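Local coordinates for putative pachytene checkpoint protein 2 (Caenorhabditis elegans, PDB 4XGU) that hydrolyses ATP as a hexameric AAA+ protein remodeler of the PCH2 subfamily and probably plays a key role in chromosome recombination during meiosis, at residues B[9-14]-B[69-74]; B[32-37]-B[90-95]; B[46-51]-B[76-81]; B[100-105]-B[128-133]. All blocks are in the same frame, centred on the assembly; numbering follows the deposited sequence.

Contact 1. Residues B[9-14]-B[69-74]; sequences KNIHAE and LVIGTC
H12 and E14 pair with G72 and V70 as antiparallel hydrogen-bonded residues of the three-stranded sheet of the Pch2 N-terminal domain, in which strand 12-16 is the middle strand and 68-72 lies at one edge. The two strand segments run 4.7 Å apart at 164°. The tightest part is the E14-V70 pair, where both N-H...O bonds measure 2.8 Å, E14 N to V70 O and V70 N to E14 O, each donor lying in the plane of the carbonyl it reaches. Between the two bonded pairs, A13 faces I71 with CA atoms only 4.5 Å apart, and A13 CB and I71 CG1 share a face of the sheet covered by I37 of helix 30-41. On the opposite face the E14 carboxylate leaves the pairing and bonds to H195 of helix 185-199, joining this sheet to the ATPase domain.

The solvent side lies at the N terminus of segment 9-14, where N10 is partly exposed and K9 turns to E400 of a second subunit. I11 still packs closely against the other segment, CG2 3.2 Å from G72 O and 3.8 Å from I71 CG2, and also meets T73 CB. T73 OG1 stands anti to its backbone N (chi1 179°), beside the carbonyl carbon; it also bonds to E75 N, and donates to N10 O at 3.2 Å, 23° from that carbonyl's plane.

Contact 2. Residues B[32-37]-B[90-95]; sequences EFEELI and INPSNI
E34 and P92 mark the nearest approach of the two backbones, their CA atoms 7.2 Å apart, where segment 32-37, inside helix 30-41, passes a type I beta turn from N91 to N94. At that separation the contact is made by side chains, chiefly I37 with I90 and I95 at the two ends of the loop segment. The turn carries its own bonds: N91 O accepts from N94 N at 2.9 Å and from N94 ND2 at 3.0 Å, both donors arriving on the same face of its carbonyl plane. The backbone bond closes the turn, and the ND2 bond ties the N94 side chain back to N91.

The two branches of I37 divide the work. CG2, anti to the backbone N, touches I90 CD1 at 3.6 Å, the two side chains crossing at about a right angle. CD1, at the end of the other branch, touches two methyl groups of I95, both on the same side of it, with I95 CG2 at 3.5 Å and CD1 almost as near. CG1 of I95 stands between the backbone N and the carbonyl carbon (chi1 59°), and CD1 continues anti beyond it (chi2 -175°). One helical turn earlier, E34 reaches out in an extended chain, with OE1 3.9 Å from P92 CD and OE2 4.0 Å from P92 CB; carboxylate and proline cross obliquely, with no hydrogen bond across the contact.

I37 and I95 both also pack on A13 of strand 12-16. The arrangement is that of an alpha/beta layer, with helix 30-41 laid on one face of the three-stranded sheet in the Pch2 N-terminal domain.

Contact 3. Residues B[46-51]-B[76-81]; sequences NWKPIS and LRDGEL
N46 holds the loop 76-81 with both its backbone and its side chain. N46 N donates to E80 O at 2.7 Å in a nearly straight bond (166°), with the donor almost in line with the carbonyl. N46 ND2 donates to R77 O at 3.2 Å; the acceptor lies in the plane of the amide, whereas the nitrogen sits well above the carbonyl plane of R77. The opposite face of that plane receives E80 N, which closes the type I beta turn from R77 to E80, so R77 O is gripped from two sides. CG of N46 is anti to the backbone N (chi1 -153°), and the amide beyond it spans two chain segments, since OD1 accepts from T73 N.

Around this centre the interactions weaken. K48 NZ and D78 OD2 form a long salt bridge of 3.9 Å between side chains that cross at about a right angle. D78 OD2 has a second cationic partner in K146 of helix 145-161, and the pair of lysines would be expected to favour a charged carboxylate. D78 OD1 lies 3.9 Å from W47 CD1, with the carboxylate and indole planes 46° apart; the indole nitrogen itself bonds to T73 O. On the other flank, L76 CB packs at 3.6 Å from N46 ND2.

Two irregular loops of the Pch2 N-terminal domain are thus joined by an asparagine that bridges to a type I turn, and the D78 end of the joint meets helix 145-161, with the D78 side chain about 9 Å from the bound ADP.

Contact 4. Residues B[100-105]-B[128-133]; sequences LHKDGP and PCVEFD
H101 and C129 form a single backbone bridge between the loop that follows strand 95-98 and the one that leads to helix 135-138. The stronger bond of the bridge runs from H101 N to P128 O, 2.9 Å long, with the donor in the carbonyl plane. The return bond, V130 N to H101 O at 3.2 Å, is weak and bent to 133° at the hydrogen. CA-H groups supplement both acceptors: L100 CA lies 3.1 Å from P128 O, and C129 CA approaches H101 O. The imidazole also approaches P128, with CD2 3.1 Å from P128 O, while NE2 makes a weak hydrogen bond to L127 O, the carbonyl of the cis peptide that precedes P128. C129 O is satisfied by the side-chain amide of Q194 in helix 185-199.

Apolar groups close around the bridge. V130 CG1, anti to the carbonyl carbon, packs 3.5 Å from K102 CB and also meets L100 CD1. The other leucine methyl, CD2, rests 3.7 Å from D133 OD2. That carboxylate oxygen has its main partner in R16, through a salt bridge, and a weaker, long ion pair with K68. Farther along, the E131 chain bends at chi2 (84°), and OE2 comes to 3.9 Å from G104 CA.

The chemistry implies a joint of one good backbone bond and one weak one, with L100 and V130 packing beside them. The charge of D133 is met by R16 of the N-terminal sheet, and C129 O is tied to a helix of the ATPase domain, so the bridge lies where the two domains meet.

From the N terminus, segment 9-14 opens contact 1, which closes at 69-74 and joins the middle and edge strands of the N-terminal sheet. Helix 30-41 opens contact 2 before that closure, so contacts 1 and 2 cross; they touch through A13 and I95. Contact 3, from 46-51 to 76-81, also crosses contact 1, meeting it through bonds of T73 to N46 and W47, yet falls wholly within the span of contact 2, about 17 Å away between centres. Contact 4 follows in series, closing a shorter loop from 100-105 to 128-133 and carrying the chain from the N-terminal domain into the ATPase domain.

Contact 1. Residues B[9-14]-B[69-74]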
loop_
_atom_site.group_PDB
_atom_site.type_symbol
_atom_site.label_atom_id
_atom_site.label_comp_id
_atom_site.label_asym_id
_atom_site.label_seq_id
_atom_site.Cartn_x
_atom_site.Cartn_y
_atom_site.Cartn_z
ATOM N N LYS B 9 23.219 51.414 -19.303
ATOM C CA LYS B 9 24.568 50.859 -19.199
ATOM C C LYS B 9 24.824 49.638 -20.088
ATOM O O LYS B 9 25.722 49.668 -20.930
ATOM C CB LYS B 9 24.879 50.519 -17.742
ATOM C CG LYS B 9 25.181 51.743 -16.888
ATOM C CD LYS B 9 26.068 51.388 -15.708
ATOM C CE LYS B 9 26.508 52.627 -14.943
ATOM N NZ LYS B 9 27.411 52.284 -13.808
ATOM N N ASN B 10 24.056 48.569 -19.908
ATOM C CA ASN B 10 24.257 47.374 -20.726
ATOM C C ASN B 10 23.053 47.010 -21.580
ATOM O O ASN B 10 22.018 46.568 -21.077
ATOM C CB ASN B 10 24.631 46.178 -19.853
ATOM C CG ASN B 10 26.091 45.786 -19.994
ATOM O OD1 ASN B 10 26.923 46.593 -20.411
ATOM N ND2 ASN B 10 26.407 44.540 -19.652
ATOM N N ILE B 11 23.207 47.200 -22.884
ATOM C CA ILE B 11 22.207 46.785 -23.851
ATOM C C ILE B 11 22.890 45.920 -24.899
ATOM O O ILE B 11 24.018 46.201 -25.302
ATOM C CB ILE B 11 21.522 47.986 -24.527
ATOM C CG1 ILE B 11 21.100 49.019 -23.485
ATOM C CG2 ILE B 11 20.322 47.527 -25.337
ATOM C CD1 ILE B 11 20.357 50.198 -24.066
ATOM N N HIS B 12 22.209 44.866 -25.336
ATOM C CA HIS B 12 22.794 43.937 -26.290
ATOM C C HIS B 12 22.170 44.078 -27.672
ATOM O O HIS B 12 21.073 44.619 -27.824
ATOM C CB HIS B 12 22.640 42.500 -25.791
ATOM C CG HIS B 12 23.346 42.231 -24.499
ATOM N ND1 HIS B 12 24.571 41.597 -24.437
ATOM C CD2 HIS B 12 23.004 42.511 -23.220
ATOM C CE1 HIS B 12 24.948 41.498 -23.176
ATOM N NE2 HIS B 12 24.017 42.045 -22.417
ATOM N N ALA B 13 22.878 43.588 -28.681
ATOM C CA ALA B 13 22.343 43.565 -30.030
ATOM C C ALA B 13 22.695 42.255 -30.728
ATOM O O ALA B 13 23.861 41.859 -30.784
ATOM C CB ALA B 13 22.853 44.752 -30.827
ATOM N N GLU B 14 21.674 41.583 -31.247
ATOM C CA GLU B 14 21.858 40.346 -31.988
ATOM C C GLU B 14 21.599 40.617 -33.459
ATOM O O GLU B 14 20.566 41.176 -33.816
ATOM C CB GLU B 14 20.923 39.254 -31.469
ATOM C CG GLU B 14 20.997 39.044 -29.964
ATOM C CD GLU B 14 19.863 38.185 -29.431
ATOM O OE1 GLU B 14 19.127 37.595 -30.252
ATOM O OE2 GLU B 14 19.707 38.102 -28.192
ATOM N N LEU B 69 17.949 42.168 -37.172
ATOM C CA LEU B 69 18.657 42.561 -35.963
ATOM C C LEU B 69 17.686 42.784 -34.814
ATOM O O LEU B 69 16.536 43.171 -35.022
ATOM C CB LEU B 69 19.502 43.817 -36.207
ATOM C CG LEU B 69 18.830 45.192 -36.228
ATOM C CD1 LEU B 69 18.831 45.850 -34.851
ATOM C CD2 LEU B 69 19.517 46.087 -37.241
ATOM N N VAL B 70 18.160 42.521 -33.601
ATOM C CA VAL B 70 17.389 42.763 -32.388
ATOM C C VAL B 70 18.224 43.579 -31.413
ATOM O O VAL B 70 19.401 43.295 -31.211
ATOM C CB VAL B 70 16.959 41.453 -31.699
ATOM C CG1 VAL B 70 15.968 41.745 -30.580
ATOM C CG2 VAL B 70 16.363 40.482 -32.707
ATOM N N ILE B 71 17.616 44.604 -30.824
ATOM C CA ILE B 71 18.253 45.358 -29.753
ATOM C C ILE B 71 17.423 45.240 -28.484
ATOM O O ILE B 71 16.253 45.623 -28.458
ATOM C CB ILE B 71 18.424 46.836 -30.119
ATOM C CG1 ILE B 71 19.328 46.973 -31.341
ATOM C CG2 ILE B 71 18.998 47.613 -28.942
ATOM C CD1 ILE B 71 19.601 48.402 -31.731
ATOM N N GLY B 72 18.025 44.705 -27.429
ATOM C CA GLY B 72 17.281 44.437 -26.216
ATOM C C GLY B 72 18.054 44.655 -24.934
ATOM O O GLY B 72 19.274 44.491 -24.887
ATOM N N THR B 73 17.329 45.032 -23.888
ATOM C CA THR B 73 17.902 45.171 -22.560
ATOM C C THR B 73 16.893 44.729 -21.514
ATOM O O THR B 73 15.689 44.707 -21.771
ATOM C CB THR B 73 18.321 46.612 -22.264
ATOM O OG1 THR B 73 18.860 46.686 -20.938
ATOM C CG2 THR B 73 17.114 47.531 -22.362
ATOM N N CYS B 74 17.387 44.380 -20.333
ATOM C CA CYS B 74 16.519 43.957 -19.243
ATOM C C CYS B 74 16.170 45.139 -18.345
ATOM O O CYS B 74 15.338 45.025 -17.449
ATOM C CB CYS B 74 17.184 42.840 -18.437
ATOM S SG CYS B 74 17.529 41.344 -19.409
#

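Contact 2. Residues B[32-37]-B[90-95]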
loop_
_atom_site.group_PDB
_atom_site.type_symbol
_atom_site.label_atom_id
_atom_site.label_comp_id
_atom_site.label_asym_id
_atom_site.label_seq_id
_atom_site.Cartn_x
_atom_site.Cartn_y
_atom_site.Cartn_z
ATOM N N GLU B 32 31.341 48.663 -39.540
ATOM C CA GLU B 32 30.138 48.929 -40.317
ATOM C C GLU B 32 28.893 48.386 -39.619
ATOM O O GLU B 32 27.802 48.943 -39.753
ATOM C CB GLU B 32 30.268 48.324 -41.713
ATOM C CG GLU B 32 31.571 48.665 -42.407
ATOM C CD GLU B 32 31.680 48.041 -43.785
ATOM O OE1 GLU B 32 30.628 47.777 -44.406
ATOM O OE2 GLU B 32 32.818 47.812 -44.245
ATOM N N PHE B 33 29.059 47.296 -38.877
ATOM C CA PHE B 33 27.957 46.741 -38.100
ATOM C C PHE B 33 27.560 47.678 -36.967
ATOM O O PHE B 33 26.382 47.804 -36.643
ATOM C CB PHE B 33 28.326 45.370 -37.535
ATOM C CG PHE B 33 28.121 44.244 -38.502
ATOM C CD1 PHE B 33 26.864 43.694 -38.682
ATOM C CD2 PHE B 33 29.181 43.737 -39.231
ATOM C CE1 PHE B 33 26.668 42.660 -39.573
ATOM C CE2 PHE B 33 28.992 42.700 -40.122
ATOM C CZ PHE B 33 27.733 42.162 -40.294
ATOM N N GLU B 34 28.548 48.333 -36.368
ATOM C CA GLU B 34 28.287 49.217 -35.240
ATOM C C GLU B 34 27.568 50.482 -35.701
ATOM O O GLU B 34 26.750 51.047 -34.971
ATOM C CB GLU B 34 29.590 49.567 -34.523
ATOM C CG GLU B 34 29.390 50.304 -33.213
ATOM C CD GLU B 34 30.633 50.301 -32.348
ATOM O OE1 GLU B 34 30.568 50.836 -31.220
ATOM O OE2 GLU B 34 31.669 49.761 -32.793
ATOM N N GLU B 35 27.877 50.913 -36.920
ATOM C CA GLU B 35 27.207 52.054 -37.525
ATOM C C GLU B 35 25.743 51.707 -37.785
ATOM O O GLU B 35 24.846 52.522 -37.548
ATOM C CB GLU B 35 27.917 52.464 -38.820
ATOM C CG GLU B 35 28.253 53.954 -38.929
ATOM C CD GLU B 35 29.251 54.432 -37.880
ATOM O OE1 GLU B 35 29.864 53.588 -37.188
ATOM O OE2 GLU B 35 29.425 55.664 -37.751
ATOM N N LEU B 36 25.511 50.488 -38.263
ATOM C CA LEU B 36 24.161 49.966 -38.465
ATOM C C LEU B 36 23.343 50.001 -37.180
ATOM O O LEU B 36 22.187 50.419 -37.179
ATOM C CB LEU B 36 24.218 48.534 -38.996
ATOM C CG LEU B 36 22.907 47.745 -38.932
ATOM C CD1 LEU B 36 21.879 48.317 -39.897
ATOM C CD2 LEU B 36 23.136 46.258 -39.191
ATOM N N ILE B 37 23.953 49.553 -36.089
ATOM C CA ILE B 37 23.272 49.481 -34.804
ATOM C C ILE B 37 22.964 50.875 -34.257
ATOM O O ILE B 37 21.919 51.090 -33.644
ATOM C CB ILE B 37 24.109 48.687 -33.787
ATOM C CG1 ILE B 37 24.261 47.242 -34.262
ATOM C CG2 ILE B 37 23.465 48.708 -32.416
ATOM C CD1 ILE B 37 25.195 46.422 -33.414
ATOM N N ILE B 90 26.442 51.666 -26.827
ATOM C CA ILE B 90 26.533 50.214 -26.891
ATOM C C ILE B 90 27.963 49.734 -27.106
ATOM O O ILE B 90 28.528 49.887 -28.190
ATOM C CB ILE B 90 25.651 49.650 -28.011
ATOM C CG1 ILE B 90 24.226 50.187 -27.880
ATOM C CG2 ILE B 90 25.654 48.132 -27.977
ATOM C CD1 ILE B 90 23.282 49.656 -28.932
ATOM N N ASN B 91 28.540 49.157 -26.058
ATOM C CA ASN B 91 29.863 48.550 -26.124
ATOM C C ASN B 91 29.883 47.402 -27.132
ATOM O O ASN B 91 29.070 46.483 -27.041
ATOM C CB ASN B 91 30.276 48.070 -24.728
ATOM C CG ASN B 91 31.450 47.104 -24.748
ATOM O OD1 ASN B 91 32.358 47.212 -25.572
ATOM N ND2 ASN B 91 31.438 46.154 -23.820
ATOM N N PRO B 92 30.815 47.456 -28.100
ATOM C CA PRO B 92 30.938 46.458 -29.172
ATOM C C PRO B 92 31.175 45.024 -28.694
ATOM O O PRO B 92 31.308 44.126 -29.525
ATOM C CB PRO B 92 32.149 46.956 -29.977
ATOM C CG PRO B 92 32.868 47.900 -29.068
ATOM C CD PRO B 92 31.785 48.550 -28.271
ATOM N N SER B 93 31.227 44.810 -27.384
ATOM C CA SER B 93 31.393 43.469 -26.833
ATOM C C SER B 93 30.050 42.787 -26.579
ATOM O O SER B 93 29.987 41.569 -26.411
ATOM C CB SER B 93 32.197 43.517 -25.533
ATOM O OG SER B 93 32.132 42.273 -24.859
ATOM N N ASN B 94 28.982 43.578 -26.547
ATOM C CA ASN B 94 27.651 43.054 -26.270
ATOM C C ASN B 94 26.858 42.807 -27.542
ATOM O O ASN B 94 25.720 42.340 -27.490
ATOM C CB ASN B 94 26.872 44.009 -25.368
ATOM C CG ASN B 94 27.656 44.427 -24.148
ATOM O OD1 ASN B 94 27.664 43.733 -23.133
ATOM N ND2 ASN B 94 28.316 45.574 -24.237
ATOM N N ILE B 95 27.453 43.130 -28.684
ATOM C CA ILE B 95 26.767 42.928 -29.951
ATOM C C ILE B 95 27.265 41.655 -30.626
ATOM O O ILE B 95 28.459 41.488 -30.881
ATOM C CB ILE B 95 26.928 44.149 -30.883
ATOM C CG1 ILE B 95 28.396 44.449 -31.173
ATOM C CG2 ILE B 95 26.314 45.372 -30.240
ATOM C CD1 ILE B 95 28.590 45.705 -31.993
#

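Contact 3. Residues B[46-51]-B[76-81]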
loop_
_atom_site.group_PDB
_atom_site.type_symbol
_atom_site.label_atom_id
_atom_site.label_comp_id
_atom_site.label_asym_id
_atom_site.label_seq_id
_atom_site.Cartn_x
_atom_site.Cartn_y
_atom_site.Cartn_z
ATOM N N ASN B 46 12.336 47.735 -27.584
ATOM C CA ASN B 46 13.085 46.746 -26.818
ATOM C C ASN B 46 12.693 45.315 -27.183
ATOM O O ASN B 46 11.516 44.964 -27.150
ATOM C CB ASN B 46 12.876 46.978 -25.321
ATOM C CG ASN B 46 14.042 46.488 -24.485
ATOM O OD1 ASN B 46 15.178 46.440 -24.956
ATOM N ND2 ASN B 46 13.767 46.123 -23.237
ATOM N N TRP B 47 13.685 44.509 -27.554
ATOM C CA TRP B 47 13.483 43.106 -27.928
ATOM C C TRP B 47 12.584 42.922 -29.148
ATOM O O TRP B 47 12.153 41.808 -29.445
ATOM C CB TRP B 47 12.907 42.316 -26.752
ATOM C CG TRP B 47 13.766 42.370 -25.544
ATOM C CD1 TRP B 47 13.498 43.016 -24.374
ATOM C CD2 TRP B 47 15.052 41.766 -25.387
ATOM N NE1 TRP B 47 14.536 42.842 -23.491
ATOM C CE2 TRP B 47 15.506 42.080 -24.090
ATOM C CE3 TRP B 47 15.866 40.987 -26.216
ATOM C CZ2 TRP B 47 16.735 41.643 -23.603
ATOM C CZ3 TRP B 47 17.086 40.554 -25.731
ATOM C CH2 TRP B 47 17.509 40.881 -24.437
ATOM N N LYS B 48 12.304 44.010 -29.854
ATOM C CA LYS B 48 11.508 43.930 -31.072
ATOM C C LYS B 48 12.409 44.058 -32.291
ATOM O O LYS B 48 13.085 45.075 -32.468
ATOM C CB LYS B 48 10.421 45.004 -31.079
ATOM C CG LYS B 48 9.053 44.497 -30.645
ATOM C CD LYS B 48 9.131 43.679 -29.365
ATOM C CE LYS B 48 7.809 42.982 -29.078
ATOM N NZ LYS B 48 7.900 42.059 -27.911
ATOM N N PRO B 49 12.421 43.020 -33.138
ATOM C CA PRO B 49 13.362 42.900 -34.254
ATOM C C PRO B 49 13.058 43.830 -35.422
ATOM O O PRO B 49 11.906 44.001 -35.817
ATOM C CB PRO B 49 13.205 41.439 -34.680
ATOM C CG PRO B 49 11.799 41.110 -34.341
ATOM C CD PRO B 49 11.492 41.879 -33.080
ATOM N N ILE B 50 14.114 44.425 -35.963
ATOM C CA ILE B 50 14.020 45.247 -37.154
ATOM C C ILE B 50 14.611 44.484 -38.329
ATOM O O ILE B 50 15.706 43.931 -38.221
ATOM C CB ILE B 50 14.754 46.580 -36.973
ATOM C CG1 ILE B 50 14.102 47.388 -35.852
ATOM C CG2 ILE B 50 14.770 47.364 -38.274
ATOM C CD1 ILE B 50 14.733 48.740 -35.634
ATOM N N SER B 51 13.890 44.446 -39.445
ATOM C CA SER B 51 14.320 43.658 -40.594
ATOM C C SER B 51 14.892 44.520 -41.713
ATOM O O SER B 51 15.456 44.000 -42.677
ATOM C CB SER B 51 13.156 42.828 -41.132
ATOM O OG SER B 51 12.164 43.665 -41.700
ATOM N N LEU B 76 14.826 47.956 -19.496
ATOM C CA LEU B 76 13.598 48.558 -20.007
ATOM C C LEU B 76 12.463 47.551 -20.113
ATOM O O LEU B 76 12.687 46.341 -20.134
ATOM C CB LEU B 76 13.839 49.200 -21.377
ATOM C CG LEU B 76 14.308 50.658 -21.398
ATOM C CD1 LEU B 76 14.477 51.143 -22.829
ATOM C CD2 LEU B 76 13.336 51.549 -20.638
ATOM N N ARG B 77 11.240 48.069 -20.181
ATOM C CA ARG B 77 10.053 47.241 -20.327
ATOM C C ARG B 77 10.101 46.500 -21.664
ATOM O O ARG B 77 10.785 46.930 -22.594
ATOM C CB ARG B 77 8.790 48.104 -20.214
ATOM C CG ARG B 77 7.482 47.332 -20.262
ATOM C CD ARG B 77 6.289 48.226 -19.986
ATOM N NE ARG B 77 5.999 48.319 -18.559
ATOM C CZ ARG B 77 6.406 49.311 -17.772
ATOM N NH1 ARG B 77 7.122 50.308 -18.274
ATOM N NH2 ARG B 77 6.092 49.308 -16.483
ATOM N N ASP B 78 9.380 45.385 -21.746
ATOM C CA ASP B 78 9.436 44.488 -22.895
ATOM C C ASP B 78 9.158 45.161 -24.240
ATOM O O ASP B 78 9.685 44.738 -25.263
ATOM C CB ASP B 78 8.453 43.330 -22.695
ATOM C CG ASP B 78 8.586 42.257 -23.760
ATOM O OD1 ASP B 78 9.698 42.091 -24.306
ATOM O OD2 ASP B 78 7.580 41.574 -24.048
ATOM N N GLY B 79 8.338 46.206 -24.253
ATOM C CA GLY B 79 7.986 46.838 -25.512
ATOM C C GLY B 79 8.513 48.251 -25.692
ATOM O O GLY B 79 8.324 48.856 -26.747
ATOM N N GLU B 80 9.179 48.766 -24.663
ATOM C CA GLU B 80 9.610 50.161 -24.618
ATOM C C GLU B 80 10.423 50.604 -25.833
ATOM O O GLU B 80 11.239 49.847 -26.360
ATOM C CB GLU B 80 10.426 50.410 -23.347
ATOM C CG GLU B 80 9.626 50.975 -22.187
ATOM C CD GLU B 80 9.608 52.489 -22.179
ATOM O OE1 GLU B 80 8.653 53.081 -22.727
ATOM O OE2 GLU B 80 10.556 53.085 -21.622
ATOM N N LEU B 81 10.183 51.838 -26.269
ATOM C CA LEU B 81 10.983 52.463 -27.317
ATOM C C LEU B 81 12.204 53.129 -26.702
ATOM O O LEU B 81 12.135 53.659 -25.594
ATOM C CB LEU B 81 10.167 53.497 -28.101
ATOM C CG LEU B 81 9.120 53.013 -29.108
ATOM C CD1 LEU B 81 7.854 52.516 -28.418
ATOM C CD2 LEU B 81 8.797 54.120 -30.101
#

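Contact 4. Residues B[100-105]-B[128-133]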
loop_
_atom_site.group_PDB
_atom_site.type_symbol
_atom_site.label_atom_id
_atom_site.label_comp_id
_atom_site.label_asym_id
_atom_site.label_seq_id
_atom_site.Cartn_x
_atom_site.Cartn_y
_atom_site.Cartn_z
ATOM N N LEU B 100 21.859 31.292 -38.394
ATOM C CA LEU B 100 21.119 30.161 -37.843
ATOM C C LEU B 100 21.266 28.916 -38.689
ATOM O O LEU B 100 21.306 29.001 -39.916
ATOM C CB LEU B 100 19.632 30.498 -37.701
ATOM C CG LEU B 100 18.939 31.506 -38.614
ATOM C CD1 LEU B 100 18.641 30.982 -40.035
ATOM C CD2 LEU B 100 17.714 32.027 -37.905
ATOM N N HIS B 101 21.325 27.761 -38.034
ATOM C CA HIS B 101 21.418 26.503 -38.751
ATOM C C HIS B 101 20.022 26.051 -39.148
ATOM O O HIS B 101 19.073 26.208 -38.376
ATOM C CB HIS B 101 22.105 25.430 -37.901
ATOM C CG HIS B 101 23.124 25.972 -36.946
ATOM N ND1 HIS B 101 24.469 26.041 -37.245
ATOM C CD2 HIS B 101 22.993 26.465 -35.693
ATOM C CE1 HIS B 101 25.120 26.560 -36.219
ATOM N NE2 HIS B 101 24.247 26.825 -35.264
ATOM N N LYS B 102 19.891 25.497 -40.351
ATOM C CA LYS B 102 18.607 24.982 -40.827
ATOM C C LYS B 102 18.630 23.467 -40.893
ATOM O O LYS B 102 17.737 22.841 -41.468
ATOM C CB LYS B 102 18.253 25.566 -42.200
ATOM C CG LYS B 102 19.416 26.182 -42.954
ATOM C CD LYS B 102 18.915 27.240 -43.924
ATOM C CE LYS B 102 18.184 28.347 -43.180
ATOM N NZ LYS B 102 17.537 29.322 -44.103
ATOM N N ASP B 103 19.665 22.895 -40.286
ATOM C CA ASP B 103 19.896 21.457 -40.286
ATOM C C ASP B 103 18.686 20.686 -39.764
ATOM O O ASP B 103 18.438 19.552 -40.172
ATOM C CB ASP B 103 21.129 21.133 -39.440
ATOM C CG ASP B 103 22.268 22.116 -39.662
ATOM O OD1 ASP B 103 22.078 23.100 -40.412
ATOM O OD2 ASP B 103 23.349 21.911 -39.073
ATOM N N GLY B 104 17.936 21.314 -38.863
ATOM C CA GLY B 104 16.732 20.718 -38.318
ATOM C C GLY B 104 17.010 19.795 -37.148
ATOM O O GLY B 104 18.166 19.502 -36.844
ATOM N N PRO B 105 15.943 19.330 -36.481
ATOM C CA PRO B 105 16.063 18.413 -35.342
ATOM C C PRO B 105 16.523 17.023 -35.769
ATOM O O PRO B 105 16.203 16.580 -36.870
ATOM C CB PRO B 105 14.641 18.367 -34.780
ATOM C CG PRO B 105 13.771 18.668 -35.948
ATOM C CD PRO B 105 14.539 19.662 -36.777
ATOM N N PRO B 128 21.908 28.575 -32.797
ATOM C CA PRO B 128 20.479 28.879 -32.972
ATOM C C PRO B 128 19.891 28.327 -34.272
ATOM O O PRO B 128 20.541 28.382 -35.313
ATOM C CB PRO B 128 20.452 30.405 -32.985
ATOM C CG PRO B 128 21.775 30.789 -33.549
ATOM C CD PRO B 128 22.759 29.739 -33.099
ATOM N N CYS B 129 18.668 27.806 -34.206
ATOM C CA CYS B 129 18.029 27.180 -35.366
ATOM C C CYS B 129 16.924 28.028 -35.965
ATOM O O CYS B 129 16.467 28.979 -35.348
ATOM C CB CYS B 129 17.451 25.813 -34.991
ATOM S SG CYS B 129 16.284 25.853 -33.620
ATOM N N VAL B 130 16.464 27.656 -37.157
ATOM C CA VAL B 130 15.430 28.437 -37.833
ATOM C C VAL B 130 14.107 28.373 -37.093
ATOM O O VAL B 130 13.326 29.307 -37.173
ATOM C CB VAL B 130 15.215 27.986 -39.301
ATOM C CG1 VAL B 130 16.488 27.653 -39.938
ATOM C CG2 VAL B 130 14.322 26.771 -39.402
ATOM N N GLU B 131 13.887 27.302 -36.335
ATOM C CA GLU B 131 12.577 27.034 -35.764
ATOM C C GLU B 131 12.291 27.878 -34.530
ATOM O O GLU B 131 11.138 28.173 -34.224
ATOM C CB GLU B 131 12.447 25.548 -35.424
ATOM C CG GLU B 131 12.395 24.622 -36.638
ATOM C CD GLU B 131 13.770 24.259 -37.182
ATOM O OE1 GLU B 131 14.775 24.820 -36.699
ATOM O OE2 GLU B 131 13.844 23.403 -38.092
ATOM N N PHE B 132 13.346 28.271 -33.828
ATOM C CA PHE B 132 13.189 28.979 -32.565
ATOM C C PHE B 132 13.211 30.496 -32.738
ATOM O O PHE B 132 12.861 31.230 -31.815
ATOM C CB PHE B 132 14.288 28.568 -31.579
ATOM C CG PHE B 132 14.232 27.122 -31.154
ATOM C CD1 PHE B 132 13.142 26.326 -31.463
ATOM C CD2 PHE B 132 15.273 26.567 -30.425
ATOM C CE1 PHE B 132 13.098 25.001 -31.066
ATOM C CE2 PHE B 132 15.234 25.244 -30.023
ATOM C CZ PHE B 132 14.146 24.461 -30.346
ATOM N N ASP B 133 13.613 30.962 -33.919
ATOM C CA ASP B 133 14.018 32.360 -34.087
ATOM C C ASP B 133 12.929 33.396 -33.811
ATOM O O ASP B 133 13.222 34.476 -33.294
ATOM C CB ASP B 133 14.564 32.592 -35.498
ATOM C CG ASP B 133 15.247 33.946 -35.638
ATOM O OD1 ASP B 133 15.816 34.434 -34.636
ATOM O OD2 ASP B 133 15.211 34.523 -36.743
#